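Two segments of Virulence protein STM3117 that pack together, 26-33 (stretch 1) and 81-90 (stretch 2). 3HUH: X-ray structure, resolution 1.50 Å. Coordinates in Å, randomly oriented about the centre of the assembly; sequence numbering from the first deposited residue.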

# COMPACT_ATOMS: atom_id res chain seq x y z
N HIS A 26 -2.44 0.95 6.64
CA HIS A 26 -1.30 1.78 6.31
C HIS A 26 -0.24 0.94 5.62
O HIS A 26 -0.39 -0.27 5.46
CB HIS A 26 -0.72 2.41 7.59
CG HIS A 26 -0.28 1.41 8.63
ND1 HIS A 26 0.94 0.77 8.59
CD2 HIS A 26 -0.90 0.98 9.76
CE1 HIS A 26 1.06 -0.02 9.65
NE2 HIS A 26 -0.04 0.09 10.37
N LEU A 27 0.82 1.60 5.19
CA LEU A 27 1.92 0.93 4.54
C LEU A 27 3.14 1.80 4.76
O LEU A 27 3.02 2.97 5.13
CB LEU A 27 1.64 0.72 3.05
CG LEU A 27 1.38 1.94 2.17
CD1 LEU A 27 2.68 2.55 1.70
CD2 LEU A 27 0.56 1.51 0.97
N VAL A 28 4.32 1.22 4.55
CA VAL A 28 5.55 1.95 4.75
C VAL A 28 6.31 2.18 3.45
O VAL A 28 6.55 1.26 2.68
CB VAL A 28 6.50 1.20 5.72
CG1 VAL A 28 7.81 1.96 5.87
CG2 VAL A 28 5.83 1.04 7.08
N LEU A 29 6.68 3.44 3.22
CA LEU A 29 7.46 3.80 2.06
C LEU A 29 8.87 4.08 2.56
O LEU A 29 9.05 4.80 3.55
CB LEU A 29 6.92 5.06 1.37
CG LEU A 29 5.60 4.95 0.60
CD1 LEU A 29 5.26 6.30 -0.01
CD2 LEU A 29 5.74 3.89 -0.49
N THR A 30 9.87 3.51 1.90
CA THR A 30 11.26 3.75 2.27
C THR A 30 11.74 4.79 1.27
O THR A 30 11.69 4.58 0.05
CB THR A 30 12.09 2.47 2.18
OG1 THR A 30 11.58 1.54 3.14
CG2 THR A 30 13.57 2.75 2.48
N VAL A 31 12.19 5.93 1.78
CA VAL A 31 12.61 7.04 0.93
C VAL A 31 14.02 7.56 1.19
O VAL A 31 14.58 7.36 2.27
CB VAL A 31 11.60 8.21 1.07
CG1 VAL A 31 10.21 7.73 0.68
CG2 VAL A 31 11.59 8.72 2.50
N SER A 32 14.59 8.24 0.20
CA SER A 32 15.93 8.80 0.36
C SER A 32 15.94 10.01 1.29
O SER A 32 16.85 10.17 2.10
CB SER A 32 16.52 9.17 -1.01
OG SER A 32 15.76 10.17 -1.67
N ASP A 33 14.91 10.85 1.19
CA ASP A 33 14.82 12.04 2.02
C ASP A 33 13.38 12.31 2.46
O ASP A 33 12.54 12.73 1.66
CB ASP A 33 15.36 13.25 1.27
CG ASP A 33 15.49 14.47 2.15
OD1 ASP A 33 16.43 14.52 2.97
OD2 ASP A 33 14.63 15.37 2.05
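Stretch 2, residues 81-90: RPTPGSADLC

No direct hydrogen bond joins the two stretches; two waters make the polar links instead. Water 1 accepts from Thr30 N (3.1 Å) and donates to Thr83 O (3.2 Å), while water 2 donates to Thr30 O (2.7 Å) and accepts from Gly85 N (3.2 Å). Both backbone polar groups of Thr30 thus reach stretch 2 through solvent. The closest direct backbone approach is a CA-H...O contact, Pro84 CA to Thr30 O at 3.2 Å with 136° at the hydrogen.

The contacts step in opposite order along the two chains: Pro82 lies near Thr30, Pro84 near Thr30 and Val31, and Leu89 near Leu27. The nearest CA pair, Val31 CA and Pro84 CA, is 5.0 Å apart. Residues 81-87 are loop or turn, with a type II turn from Thr83 to Ser86 held by Ser86 N to Thr83 O (3.3 Å) and Ser86 OG to Thr83 O (2.7 Å). Gly85, at phi/psi 81/11, suits that turn, since a CB would jam against the preceding carbonyl. The strand begins at Asp88.

Van der Waals contacts complete the packing. Pro82 CB lies 3.8 Å from Thr30 OG1, and Pro84 CG 4.3 Å from Val31 CA. Further along, the pairs are apolar: Ala87 CB meets Leu29 CD2 at 3.5 Å, and Leu89 CD2 meets Leu27 CD2 at 4.0 Å.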

# COMPACT_ATOMS: atom_id res chain seq x y z
N ARG A 81 13.34 -6.35 1.34
CA ARG A 81 14.19 -5.56 0.46
C ARG A 81 13.66 -4.13 0.34
O ARG A 81 13.09 -3.74 -0.68
CB ARG A 81 14.27 -6.22 -0.93
CG ARG A 81 14.91 -7.60 -0.91
CD ARG A 81 14.67 -8.39 -2.21
NE ARG A 81 15.34 -7.81 -3.38
CZ ARG A 81 15.22 -8.28 -4.62
NH1 ARG A 81 14.46 -9.34 -4.86
NH2 ARG A 81 15.87 -7.70 -5.62
N PRO A 82 13.83 -3.32 1.40
CA PRO A 82 13.37 -1.92 1.42
C PRO A 82 13.99 -1.21 0.22
O PRO A 82 15.21 -1.17 0.09
CB PRO A 82 13.92 -1.39 2.75
CG PRO A 82 14.01 -2.62 3.60
CD PRO A 82 14.57 -3.63 2.63
N THR A 83 13.15 -0.65 -0.64
CA THR A 83 13.63 -0.02 -1.85
C THR A 83 12.90 1.25 -2.26
O THR A 83 11.69 1.23 -2.52
CB THR A 83 13.54 -1.02 -3.03
OG1 THR A 83 14.22 -2.23 -2.70
CG2 THR A 83 14.14 -0.41 -4.30
N PRO A 84 13.61 2.39 -2.31
CA PRO A 84 12.94 3.63 -2.71
C PRO A 84 12.50 3.48 -4.17
O PRO A 84 13.23 2.92 -4.98
CB PRO A 84 14.03 4.68 -2.56
CG PRO A 84 14.85 4.15 -1.42
CD PRO A 84 14.95 2.67 -1.77
N GLY A 85 11.29 3.95 -4.49
CA GLY A 85 10.80 3.86 -5.85
C GLY A 85 10.19 2.53 -6.26
O GLY A 85 9.93 2.30 -7.44
N SER A 86 9.95 1.65 -5.29
CA SER A 86 9.39 0.33 -5.57
C SER A 86 7.87 0.26 -5.38
O SER A 86 7.26 -0.78 -5.63
CB SER A 86 10.05 -0.72 -4.67
OG SER A 86 9.77 -0.49 -3.30
N ALA A 87 7.26 1.36 -4.95
CA ALA A 87 5.82 1.39 -4.74
C ALA A 87 5.03 1.78 -5.99
O ALA A 87 5.49 2.59 -6.80
CB ALA A 87 5.47 2.33 -3.59
N ASP A 88 3.85 1.19 -6.10
CA ASP A 88 2.92 1.41 -7.21
C ASP A 88 1.57 1.44 -6.50
O ASP A 88 1.00 0.39 -6.20
CB ASP A 88 3.01 0.22 -8.17
CG ASP A 88 2.23 0.43 -9.45
OD1 ASP A 88 1.25 1.21 -9.43
OD2 ASP A 88 2.60 -0.20 -10.46
N LEU A 89 1.08 2.65 -6.22
CA LEU A 89 -0.14 2.86 -5.45
C LEU A 89 -1.22 3.65 -6.16
O LEU A 89 -0.94 4.57 -6.91
CB LEU A 89 0.20 3.62 -4.16
CG LEU A 89 1.49 3.25 -3.42
CD1 LEU A 89 1.72 4.24 -2.29
CD2 LEU A 89 1.40 1.83 -2.89
N CYS A 90 -2.47 3.30 -5.88
CA CYS A 90 -3.60 4.01 -6.47
C CYS A 90 -4.45 4.64 -5.37
O CYS A 90 -4.87 3.97 -4.43
CB CYS A 90 -4.48 3.06 -7.29
SG CYS A 90 -5.98 3.87 -7.92
O HOH W 1 9.16 1.91 -0.60
O HOH W 2 9.69 4.51 -1.80